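Local coordinates for protein adenosyl-chloride synthase (Thermotoga maritima, PDB 2ZBV) that probably acts on S-adenosyl-L-methionine, as do other members of the SAM hydrolase and SAM-dependent halogenase family, and binds adenosine between subunits, at residues L238-N243 / Q249-K254; V203-G208 / F212-A217; G221-D224 / L228-H231; V183-P188 / D257-C262. All coordinates share one frame; numbering follows the deposited sequence.

From the N terminus the chain first reaches 183-188, which finds its partner, 257-262, only near the C terminus. Contact 4 closes a long loop that encloses the other three contacts. These follow in series, and none crosses another: contact 2 closes the hairpin of strands 202-207 and 210-216, contact 3 folds loop 221-224 onto strand 228-232, and contact 1 brings helix 247-251 onto strand 237-242. All four reach one curled, barrel-like sheet of the C-terminal domain. Contact 2 joins contact 3 through strands 210-216 and 228-232, and contact 4 through strands 202-207 and 258-262. Contact 1 joins contact 3 through strands 228-232 and 237-242, contact 4 through 183-185 and 237-242, and carries part of the adenosine pocket.

Contact 1: residues L238-N243 / Q249-K254; sequences LEIAVN and QVLSVK. With ADN (adenosine), chain F.
The carbonyl oxygen of Val242 receives the N6 amino group of the bound adenosine at 3.0 Å, in an almost straight bond (174° at the hydrogen). While its backbone grips the base in this way, the Val242 side chain points from the strand toward the short helix 247-251. Its CG2 branch, anti to the carbonyl carbon (chi1 169° for CG1), meets CG2 of Val250 at 3.8 Å, so the two valines touch methyl to methyl. Two residues earlier on the strand, Ile240 makes the companion contact: its CG2 lies 3.7 Å from Leu251 CD1, the two side chains crossing obliquely. No hydrogen bond spans the segments, which meet only through these two apolar pairs, and Leu251 packs on Phe212 as well. Strand 237-242 and helix 247-251 belong to the C-terminal domain of the SAM hydroxide adenosyltransferase family, where the strand is part of a curled mixed sheet and hydrogen-bonds to strands 183-185 and 228-232. The helix stops at a Schellman motif, with Ser252 at positive phi as the C-prime residue, and the bond from Ser252 N to Gln249 O is weak at 3.2 Å. The adenosine lies between two chains, being also hydrogen-bonded by Leu244 N and Asn182 ND2 of this chain, and by Asp7 OD2, Asp68 N and Thr125 O of the second subunit. Asn243 OD1 approaches the purine as well, 3.8 Å from its C2, a packing contact beside the hydrogen-bonded carbonyl.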
loop_
_atom_site.group_PDB
_atom_site.type_symbol
_atom_site.label_atom_id
_atom_site.label_comp_id
_atom_site.label_asym_id
_atom_site.label_seq_id
_atom_site.Cartn_x
_atom_site.Cartn_y
_atom_site.Cartn_z
ATOM N N LEU A 238 21.679 13.452 -8.090
ATOM C CA LEU A 238 22.643 12.454 -8.515
ATOM C C LEU A 238 22.319 11.154 -7.794
ATOM O O LEU A 238 22.240 11.114 -6.561
ATOM C CB LEU A 238 24.070 12.903 -8.182
ATOM C CG LEU A 238 25.168 11.953 -8.679
ATOM C CD1 LEU A 238 26.455 12.733 -8.917
ATOM C CD2 LEU A 238 25.381 10.830 -7.673
ATOM N N GLU A 239 22.124 10.101 -8.575
ATOM C CA GLU A 239 21.798 8.788 -8.037
ATOM C C GLU A 239 22.779 7.736 -8.549
ATOM O O GLU A 239 23.284 7.832 -9.674
ATOM C CB GLU A 239 20.369 8.409 -8.447
ATOM C CG GLU A 239 19.900 7.023 -8.002
ATOM C CD GLU A 239 18.441 6.768 -8.371
ATOM O OE1 GLU A 239 18.151 6.502 -9.557
ATOM O OE2 GLU A 239 17.579 6.852 -7.473
ATOM N N ILE A 240 23.069 6.747 -7.710
ATOM C CA ILE A 240 23.958 5.663 -8.103
ATOM C C ILE A 240 23.084 4.424 -8.206
ATOM O O ILE A 240 22.344 4.101 -7.278
ATOM C CB ILE A 240 25.079 5.402 -7.064
ATOM C CG1 ILE A 240 25.986 6.626 -6.943
ATOM C CG2 ILE A 240 25.919 4.196 -7.487
ATOM C CD1 ILE A 240 25.616 7.535 -5.801
ATOM N N ALA A 241 23.160 3.740 -9.342
ATOM C CA ALA A 241 22.365 2.535 -9.545
ATOM C C ALA A 241 23.197 1.416 -10.150
ATOM O O ALA A 241 24.285 1.651 -10.670
ATOM C CB ALA A 241 21.187 2.840 -10.462
ATOM N N VAL A 242 22.686 0.197 -10.046
ATOM C CA VAL A 242 23.329 -0.969 -10.643
ATOM C C VAL A 242 22.275 -1.446 -11.630
ATOM O O VAL A 242 21.126 -1.688 -11.248
ATOM C CB VAL A 242 23.606 -2.092 -9.603
ATOM C CG1 VAL A 242 24.010 -3.379 -10.308
ATOM C CG2 VAL A 242 24.716 -1.655 -8.645
ATOM N N ASN A 243 22.647 -1.555 -12.899
ATOM C CA ASN A 243 21.701 -1.994 -13.907
ATOM C C ASN A 243 21.155 -3.379 -13.588
ATOM O O ASN A 243 21.899 -4.359 -13.553
ATOM C CB ASN A 243 22.353 -1.987 -15.289
ATOM C CG ASN A 243 21.405 -2.439 -16.366
ATOM O OD1 ASN A 243 20.201 -2.220 -16.264
ATOM N ND2 ASN A 243 21.936 -3.065 -17.411
ATOM N N GLN A 249 23.295 -2.507 -1.979
ATOM C CA GLN A 249 23.971 -3.742 -1.575
ATOM C C GLN A 249 25.411 -3.770 -2.080
ATOM O O GLN A 249 26.328 -4.121 -1.344
ATOM C CB GLN A 249 23.230 -4.974 -2.110
ATOM C CG GLN A 249 21.874 -5.239 -1.462
ATOM C CD GLN A 249 21.221 -6.514 -1.984
ATOM O OE1 GLN A 249 21.797 -7.599 -1.902
ATOM N NE2 GLN A 249 20.011 -6.384 -2.524
ATOM N N VAL A 250 25.603 -3.401 -3.341
ATOM C CA VAL A 250 26.933 -3.381 -3.941
ATOM C C VAL A 250 27.861 -2.401 -3.229
ATOM O O VAL A 250 29.012 -2.724 -2.931
ATOM C CB VAL A 250 26.850 -3.009 -5.437
ATOM C CG1 VAL A 250 28.243 -2.744 -5.999
ATOM C CG2 VAL A 250 26.175 -4.141 -6.204
ATOM N N LEU A 251 27.351 -1.206 -2.955
ATOM C CA LEU A 251 28.125 -0.173 -2.282
ATOM C C LEU A 251 28.146 -0.420 -0.780
ATOM O O LEU A 251 29.028 0.070 -0.072
ATOM C CB LEU A 251 27.515 1.203 -2.559
ATOM C CG LEU A 251 27.399 1.623 -4.030
ATOM C CD1 LEU A 251 26.678 2.961 -4.117
ATOM C CD2 LEU A 251 28.786 1.720 -4.657
ATOM N N SER A 252 27.168 -1.189 -0.308
ATOM C CA SER A 252 27.039 -1.491 1.110
ATOM C C SER A 252 26.827 -0.172 1.841
ATOM O O SER A 252 27.543 0.155 2.790
ATOM C CB SER A 252 28.302 -2.188 1.623
ATOM O OG SER A 252 28.151 -2.559 2.981
ATOM N N VAL A 253 25.834 0.585 1.385
ATOM C CA VAL A 253 25.530 1.878 1.971
ATOM C C VAL A 253 24.086 1.980 2.433
ATOM O O VAL A 253 23.221 1.228 1.987
ATOM C CB VAL A 253 25.802 3.018 0.957
ATOM C CG1 VAL A 253 24.843 2.914 -0.223
ATOM C CG2 VAL A 253 25.658 4.357 1.632
ATOM N N LYS A 254 23.838 2.922 3.336
ATOM C CA LYS A 254 22.504 3.162 3.864
ATOM C C LYS A 254 22.281 4.665 3.900
ATOM O O LYS A 254 23.221 5.444 3.760
ATOM C CB LYS A 254 22.377 2.587 5.280
ATOM C CG LYS A 254 23.418 3.124 6.256
ATOM C CD LYS A 254 23.289 2.481 7.633
ATOM C CE LYS A 254 24.394 2.953 8.577
ATOM N NZ LYS A 254 25.755 2.555 8.107
HETATM O "O5'" ADN F . 11.002 4.145 -14.634
HETATM C "C5'" ADN F . 10.484 3.147 -13.766
HETATM C "C4'" ADN F . 11.143 1.818 -14.111
HETATM O "O4'" ADN F . 12.578 1.871 -13.904
HETATM C "C3'" ADN F . 10.628 0.659 -13.232
HETATM O "O3'" ADN F . 9.532 0.013 -13.858
HETATM C "C2'" ADN F . 11.878 -0.247 -13.044
HETATM O "O2'" ADN F . 11.670 -1.567 -13.580
HETATM C "C1'" ADN F . 13.018 0.494 -13.756
HETATM N N9 ADN F . 14.244 0.455 -12.946
HETATM C C8 ADN F . 14.433 1.065 -11.729
HETATM N N7 ADN F . 15.629 0.824 -11.287
HETATM C C5 ADN F . 16.289 0.050 -12.175
HETATM C C6 ADN F . 17.596 -0.526 -12.236
HETATM N N6 ADN F . 18.496 -0.324 -11.213
HETATM N N1 ADN F . 17.929 -1.270 -13.314
HETATM C C2 ADN F . 17.065 -1.475 -14.317
HETATM N N3 ADN F . 15.833 -0.954 -14.295
HETATM C C4 ADN F . 15.412 -0.197 -13.258
#

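Contact 2: residues V203-G208 / F212-A217; sequences VRVRVG and FKAAVA
Strands 203-207 and 212-216 run antiparallel with a strong twist, their axes 4.6 Å apart at the closest and their directions 132° apart. They form a beta hairpin of the C-terminal domain sheet, with Val203-Ala214 and Val205-Phe212 as hydrogen-bonded pairs and Arg204-Lys213 as the non-hydrogen-bonded pair between them. Each hydrogen-bonded pair is joined by two backbone bonds; that from Phe212 N to Val205 O is 2.8 Å long. On one face Arg204 and Lys213 run side by side in the same direction. Lys213 CG lies over one face of the guanidinium, toward its rim, and Lys213 NZ comes within 3.1 Å of Arg204 NH2. Two donors cannot bond there; Arg204 NH1 instead forms a salt bridge with Glu211. A leucine in place of Arg204 would probably leave the Glu211 carboxylate without this mate and Lys213 without the flat group it lies along. The other face is apolar: Val205 CG2 meets Ala214 CB at 4.0 Å, and Val203 CG1 meets Val216 CG2 at 3.7 Å, these two valines crossing at about a right angle. At the edge of the Phe212 ring, in its plane, Val207 CG2 approaches CE2 to 3.5 Å.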
loop_
_atom_site.group_PDB
_atom_site.type_symbol
_atom_site.label_atom_id
_atom_site.label_comp_id
_atom_site.label_asym_id
_atom_site.label_seq_id
_atom_site.Cartn_x
_atom_site.Cartn_y
_atom_site.Cartn_z
ATOM N N VAL A 203 33.515 8.132 -13.399
ATOM C CA VAL A 203 33.901 8.818 -12.182
ATOM C C VAL A 203 34.112 7.812 -11.069
ATOM O O VAL A 203 33.768 6.632 -11.205
ATOM C CB VAL A 203 32.819 9.845 -11.744
ATOM C CG1 VAL A 203 32.570 10.844 -12.870
ATOM C CG2 VAL A 203 31.527 9.130 -11.375
ATOM N N ARG A 204 34.684 8.286 -9.969
ATOM C CA ARG A 204 34.932 7.443 -8.817
ATOM C C ARG A 204 33.950 7.757 -7.691
ATOM O O ARG A 204 33.779 8.911 -7.286
ATOM C CB ARG A 204 36.376 7.620 -8.334
ATOM C CG ARG A 204 37.400 6.853 -9.173
ATOM C CD ARG A 204 38.818 7.021 -8.630
ATOM N NE ARG A 204 39.781 6.138 -9.289
ATOM C CZ ARG A 204 39.863 4.824 -9.088
ATOM N NH1 ARG A 204 39.039 4.223 -8.238
ATOM N NH2 ARG A 204 40.768 4.103 -9.741
ATOM N N VAL A 205 33.286 6.718 -7.203
ATOM C CA VAL A 205 32.326 6.866 -6.128
ATOM C C VAL A 205 32.992 6.340 -4.870
ATOM O O VAL A 205 33.410 5.182 -4.821
ATOM C CB VAL A 205 31.047 6.055 -6.411
ATOM C CG1 VAL A 205 30.068 6.203 -5.256
ATOM C CG2 VAL A 205 30.414 6.525 -7.714
ATOM N N ARG A 206 33.108 7.189 -3.856
ATOM C CA ARG A 206 33.746 6.767 -2.622
ATOM C C ARG A 206 32.773 6.683 -1.453
ATOM O O ARG A 206 32.134 7.670 -1.091
ATOM C CB ARG A 206 34.894 7.716 -2.264
ATOM C CG ARG A 206 35.904 7.103 -1.302
ATOM C CD ARG A 206 36.939 8.112 -0.833
ATOM N NE ARG A 206 36.325 9.187 -0.059
ATOM C CZ ARG A 206 37.004 10.081 0.651
ATOM N NH1 ARG A 206 38.331 10.031 0.690
ATOM N NH2 ARG A 206 36.358 11.030 1.321
ATOM N N VAL A 207 32.661 5.491 -0.876
ATOM C CA VAL A 207 31.792 5.259 0.272
ATOM C C VAL A 207 32.681 4.733 1.390
ATOM O O VAL A 207 33.266 3.657 1.272
ATOM C CB VAL A 207 30.681 4.213 -0.037
ATOM C CG1 VAL A 207 29.679 4.787 -1.015
ATOM C CG2 VAL A 207 31.294 2.947 -0.607
ATOM N N GLY A 208 32.797 5.505 2.465
ATOM C CA GLY A 208 33.639 5.094 3.573
ATOM C C GLY A 208 35.078 4.886 3.138
ATOM O O GLY A 208 35.765 5.834 2.760
ATOM N N PHE A 212 34.736 2.926 -5.943
ATOM C CA PHE A 212 34.248 2.215 -7.116
ATOM C C PHE A 212 34.329 3.122 -8.327
ATOM O O PHE A 212 34.284 4.347 -8.203
ATOM C CB PHE A 212 32.775 1.844 -6.955
ATOM C CG PHE A 212 32.467 1.025 -5.742
ATOM C CD1 PHE A 212 32.240 -0.340 -5.854
ATOM C CD2 PHE A 212 32.353 1.625 -4.492
ATOM C CE1 PHE A 212 31.902 -1.099 -4.737
ATOM C CE2 PHE A 212 32.013 0.872 -3.369
ATOM C CZ PHE A 212 31.787 -0.490 -3.495
ATOM N N LYS A 213 34.443 2.515 -9.498
ATOM C CA LYS A 213 34.435 3.271 -10.735
ATOM C C LYS A 213 32.993 3.151 -11.222
ATOM O O LYS A 213 32.361 2.100 -11.068
ATOM C CB LYS A 213 35.378 2.662 -11.772
ATOM C CG LYS A 213 36.851 2.961 -11.549
ATOM C CD LYS A 213 37.645 2.665 -12.815
ATOM C CE LYS A 213 39.133 2.891 -12.604
ATOM N NZ LYS A 213 39.676 1.924 -11.610
ATOM N N ALA A 214 32.458 4.223 -11.791
ATOM C CA ALA A 214 31.090 4.173 -12.277
ATOM C C ALA A 214 30.923 5.029 -13.513
ATOM O O ALA A 214 31.404 6.157 -13.561
ATOM C CB ALA A 214 30.126 4.632 -11.187
ATOM N N ALA A 215 30.243 4.477 -14.511
ATOM C CA ALA A 215 29.996 5.192 -15.752
ATOM C C ALA A 215 28.875 6.197 -15.545
ATOM O O ALA A 215 27.896 5.912 -14.856
ATOM C CB ALA A 215 29.614 4.217 -16.854
ATOM N N VAL A 216 29.041 7.381 -16.118
ATOM C CA VAL A 216 28.024 8.418 -16.031
ATOM C C VAL A 216 27.100 8.119 -17.206
ATOM O O VAL A 216 27.509 8.210 -18.365
ATOM C CB VAL A 216 28.646 9.813 -16.182
ATOM C CG1 VAL A 216 27.566 10.880 -16.108
ATOM C CG2 VAL A 216 29.684 10.030 -15.094
ATOM N N ALA A 217 25.861 7.744 -16.910
ATOM C CA ALA A 217 24.919 7.390 -17.961
ATOM C C ALA A 217 23.535 7.984 -17.772
ATOM O O ALA A 217 23.203 8.490 -16.705
ATOM C CB ALA A 217 24.819 5.868 -18.067
#

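Contact 3: residues G221-D224 / L228-H231; sequences GDVD and LLVH
Val223 points its CB from loop 221-224 toward the strand that begins at Leu228, and its two methyl groups divide the work. CG1, anti to the carbonyl carbon (chi1 -61°), reaches toward the backbone and comes within 4.3 Å of Leu228 O, a loose approach. CG2 takes the crowded position between the backbone N and the carbonyl carbon and carries the true contact, meeting Leu229 CD2 at 4.0 Å. Leu229 answers from the strand with its own CB turned toward the loop, so that the end of one branch receives the valine methyl and the two side chains meet at a slant. No hydrogen bond crosses between the segments. The backbones stay well apart, with 7.3 Å between the CA atoms of Val223 and Leu229, and the gap between them is bridged by the two side chains. Leu228, the preceding residue, turns its side chain away from the loop, onto Ile240 and Val242 of the next strand. Val223 also packs on Ala215, in the strand before the loop, and on Asn243, just after strand 237-242. Segment 221-224 lies in the connection between strands 210-216 and 228-232, which are parallel neighbours in the sheet. Leu229 lies close to Phe220, the adenosine-binding residue just before 221-224, and its side chain is about 6 Å from the nucleoside at the nearest atoms. The packing is thus consistent with a second layer around the adenosine pocket of this domain, next to Phe220.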
loop_
_atom_site.group_PDB
_atom_site.type_symbol
_atom_site.label_atom_id
_atom_site.label_comp_id
_atom_site.label_asym_id
_atom_site.label_seq_id
_atom_site.Cartn_x
_atom_site.Cartn_y
_atom_site.Cartn_z
ATOM N N GLY A 221 19.958 0.812 -18.656
ATOM C CA GLY A 221 20.369 -0.074 -19.729
ATOM C C GLY A 221 21.550 0.401 -20.557
ATOM O O GLY A 221 21.923 -0.264 -21.521
ATOM N N ASP A 222 22.138 1.539 -20.195
ATOM C CA ASP A 222 23.282 2.061 -20.942
ATOM C C ASP A 222 24.586 1.384 -20.547
ATOM O O ASP A 222 25.638 1.647 -21.135
ATOM C CB ASP A 222 23.410 3.572 -20.761
ATOM C CG ASP A 222 22.291 4.328 -21.439
ATOM O OD1 ASP A 222 21.713 3.781 -22.404
ATOM O OD2 ASP A 222 21.996 5.464 -21.019
ATOM N N VAL A 223 24.514 0.523 -19.538
ATOM C CA VAL A 223 25.677 -0.224 -19.089
ATOM C C VAL A 223 25.245 -1.676 -19.076
ATOM O O VAL A 223 24.050 -1.972 -19.156
ATOM C CB VAL A 223 26.142 0.207 -17.674
ATOM C CG1 VAL A 223 26.533 1.679 -17.688
ATOM C CG2 VAL A 223 25.044 -0.054 -16.645
ATOM N N ASP A 224 26.200 -2.592 -18.995
ATOM C CA ASP A 224 25.840 -3.999 -18.982
ATOM C C ASP A 224 25.133 -4.356 -17.683
ATOM O O ASP A 224 25.245 -3.643 -16.683
ATOM C CB ASP A 224 27.082 -4.870 -19.166
ATOM C CG ASP A 224 27.793 -4.585 -20.473
ATOM O OD1 ASP A 224 27.099 -4.442 -21.505
ATOM O OD2 ASP A 224 29.036 -4.510 -20.474
ATOM N N LEU A 228 27.635 -0.718 -12.348
ATOM C CA LEU A 228 27.301 0.529 -11.654
ATOM C C LEU A 228 27.201 1.719 -12.609
ATOM O O LEU A 228 27.906 1.782 -13.614
ATOM C CB LEU A 228 28.369 0.857 -10.605
ATOM C CG LEU A 228 28.364 0.110 -9.271
ATOM C CD1 LEU A 228 29.745 0.225 -8.627
ATOM C CD2 LEU A 228 27.278 0.684 -8.359
ATOM N N LEU A 229 26.326 2.664 -12.282
ATOM C CA LEU A 229 26.166 3.859 -13.094
ATOM C C LEU A 229 25.758 5.037 -12.226
ATOM O O LEU A 229 25.121 4.870 -11.178
ATOM C CB LEU A 229 25.105 3.666 -14.184
ATOM C CG LEU A 229 23.659 3.433 -13.724
ATOM C CD1 LEU A 229 22.680 4.108 -14.678
ATOM C CD2 LEU A 229 23.396 1.939 -13.638
ATOM N N VAL A 230 26.138 6.227 -12.672
ATOM C CA VAL A 230 25.788 7.459 -11.982
ATOM C C VAL A 230 24.877 8.201 -12.944
ATOM O O VAL A 230 25.194 8.345 -14.126
ATOM C CB VAL A 230 27.042 8.313 -11.676
ATOM C CG1 VAL A 230 26.640 9.738 -11.363
ATOM C CG2 VAL A 230 27.799 7.711 -10.494
ATOM N N HIS A 231 23.734 8.659 -12.452
ATOM C CA HIS A 231 22.810 9.366 -13.321
ATOM C C HIS A 231 21.928 10.314 -12.519
ATOM O O HIS A 231 21.972 10.332 -11.282
ATOM C CB HIS A 231 21.932 8.355 -14.065
ATOM C CG HIS A 231 20.954 7.648 -13.178
ATOM N ND1 HIS A 231 19.590 7.793 -13.311
ATOM C CD2 HIS A 231 21.142 6.823 -12.121
ATOM C CE1 HIS A 231 18.980 7.088 -12.377
ATOM N NE2 HIS A 231 19.898 6.489 -11.640
#

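Contact 4: residues V183-P188 / D257-C262; sequences VSTNIP and DEIEIC
Apolar contacts carry the whole of the direct meeting between 183-188 and 257-262. Thr185 CG2 touches Ile259 CG2 at 3.8 Å, the two side chains crossing at about a right angle. Ile187 CD1 meets two isoleucines of strand 258-262: it lies 4.0 Å from Ile261 CD1, the two side chains sliding past each other in opposite directions, and more loosely 4.3 Å from Ile259 CG2. The polar interactions run alongside, within 183-188 and to strand 237-242. With chi1 at 70°, Thr185 aims its methyl at Ile259 and leaves OG1 on the other branch to accept from Ile187 N at 3.1 Å (156° at the hydrogen), an ST turn at the corner the chain turns at Asn186 and Ile187. The same hydroxyl is hydrogen-bonded to Leu238 O of the adjacent strand. Without the hydroxyl and methyl, as with an alanine here, Ile187 N and Leu238 O would each probably lose a partner, and a gap would open beside Ile259 CG2. Strands 183-185 and 258-262 both pair with strand 169-177, so the sheet curls and brings their side chains together across its interior; Ile259 also packs on Val205, and Ile261 on Val203. With no hydrogen bond between the segments, their contact depends on the fit of branched aliphatic groups, while one buried hydroxyl fixes the corner that presents them.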
loop_
_atom_site.group_PDB
_atom_site.type_symbol
_atom_site.label_atom_id
_atom_site.label_comp_id
_atom_site.label_asym_id
_atom_site.label_seq_id
_atom_site.Cartn_x
_atom_site.Cartn_y
_atom_site.Cartn_z
ATOM N N VAL A 183 20.537 4.238 -5.097
ATOM C CA VAL A 183 21.036 5.130 -4.057
ATOM C C VAL A 183 20.995 6.595 -4.491
ATOM O O VAL A 183 21.871 7.053 -5.216
ATOM C CB VAL A 183 22.492 4.743 -3.688
ATOM C CG1 VAL A 183 23.076 5.724 -2.680
ATOM C CG2 VAL A 183 22.516 3.327 -3.123
ATOM N N SER A 184 19.976 7.328 -4.057
ATOM C CA SER A 184 19.881 8.737 -4.422
ATOM C C SER A 184 20.512 9.622 -3.350
ATOM O O SER A 184 20.220 9.481 -2.162
ATOM C CB SER A 184 18.432 9.154 -4.629
ATOM O OG SER A 184 18.387 10.512 -5.030
ATOM N N THR A 185 21.375 10.537 -3.783
ATOM C CA THR A 185 22.064 11.437 -2.864
ATOM C C THR A 185 21.330 12.768 -2.765
ATOM O O THR A 185 20.276 12.953 -3.373
ATOM C CB THR A 185 23.509 11.727 -3.335
ATOM O OG1 THR A 185 23.472 12.549 -4.505
ATOM C CG2 THR A 185 24.232 10.432 -3.671
ATOM N N ASN A 186 21.900 13.688 -1.994
ATOM C CA ASN A 186 21.322 15.012 -1.824
ATOM C C ASN A 186 22.114 15.978 -2.696
ATOM O O ASN A 186 22.017 17.192 -2.549
ATOM C CB ASN A 186 21.397 15.435 -0.354
ATOM C CG ASN A 186 22.820 15.619 0.130
ATOM O OD1 ASN A 186 23.748 14.974 -0.363
ATOM N ND2 ASN A 186 22.998 16.497 1.117
ATOM N N ILE A 187 22.896 15.417 -3.613
ATOM C CA ILE A 187 23.718 16.199 -4.530
ATOM C C ILE A 187 22.945 16.492 -5.815
ATOM O O ILE A 187 22.572 15.577 -6.545
ATOM C CB ILE A 187 25.004 15.428 -4.911
ATOM C CG1 ILE A 187 25.821 15.124 -3.656
ATOM C CG2 ILE A 187 25.826 16.239 -5.908
ATOM C CD1 ILE A 187 26.898 14.078 -3.874
ATOM N N PRO A 188 22.692 17.776 -6.112
ATOM C CA PRO A 188 21.954 18.059 -7.344
ATOM C C PRO A 188 22.807 17.622 -8.528
ATOM O O PRO A 188 24.021 17.844 -8.531
ATOM C CB PRO A 188 21.768 19.577 -7.301
ATOM C CG PRO A 188 21.861 19.907 -5.825
ATOM C CD PRO A 188 22.979 19.015 -5.370
ATOM N N ASP A 257 24.671 7.951 5.101
ATOM C CA ASP A 257 26.093 7.735 4.860
ATOM C C ASP A 257 26.708 8.785 3.943
ATOM O O ASP A 257 26.106 9.191 2.946
ATOM C CB ASP A 257 26.319 6.345 4.261
ATOM C CG ASP A 257 26.070 5.232 5.256
ATOM O OD1 ASP A 257 25.537 5.519 6.348
ATOM O OD2 ASP A 257 26.401 4.067 4.944
ATOM N N GLU A 258 27.912 9.225 4.294
ATOM C CA GLU A 258 28.629 10.217 3.504
ATOM C C GLU A 258 29.038 9.582 2.186
ATOM O O GLU A 258 29.419 8.419 2.144
ATOM C CB GLU A 258 29.890 10.692 4.231
ATOM C CG GLU A 258 29.642 11.531 5.472
ATOM C CD GLU A 258 30.931 12.085 6.067
ATOM O OE1 GLU A 258 30.857 12.818 7.078
ATOM O OE2 GLU A 258 32.017 11.789 5.525
ATOM N N ILE A 259 28.961 10.345 1.108
ATOM C CA ILE A 259 29.351 9.811 -0.182
ATOM C C ILE A 259 30.128 10.865 -0.960
ATOM O O ILE A 259 29.781 12.045 -0.957
ATOM C CB ILE A 259 28.111 9.335 -0.985
ATOM C CG1 ILE A 259 28.559 8.466 -2.160
ATOM C CG2 ILE A 259 27.307 10.526 -1.480
ATOM C CD1 ILE A 259 27.408 7.753 -2.855
ATOM N N GLU A 260 31.193 10.424 -1.613
ATOM C CA GLU A 260 32.037 11.313 -2.386
ATOM C C GLU A 260 32.145 10.831 -3.824
ATOM O O GLU A 260 32.257 9.636 -4.079
ATOM C CB GLU A 260 33.422 11.375 -1.741
ATOM C CG GLU A 260 34.513 11.940 -2.628
ATOM C CD GLU A 260 35.880 11.862 -1.970
ATOM O OE1 GLU A 260 36.070 12.525 -0.928
ATOM O OE2 GLU A 260 36.756 11.134 -2.493
ATOM N N ILE A 261 32.109 11.773 -4.758
ATOM C CA ILE A 261 32.207 11.451 -6.170
ATOM C C ILE A 261 33.315 12.280 -6.818
ATOM O O ILE A 261 33.162 13.485 -7.030
ATOM C CB ILE A 261 30.865 11.725 -6.872
ATOM C CG1 ILE A 261 29.758 10.940 -6.165
ATOM C CG2 ILE A 261 30.942 11.307 -8.334
ATOM C CD1 ILE A 261 28.374 11.418 -6.485
ATOM N N CYS A 262 34.431 11.619 -7.118
ATOM C CA CYS A 262 35.593 12.262 -7.727
ATOM C C CYS A 262 35.567 12.228 -9.246
ATOM O O CYS A 262 35.151 11.239 -9.854
ATOM C CB CYS A 262 36.885 11.589 -7.257
ATOM S SG CYS A 262 37.319 11.874 -5.532
#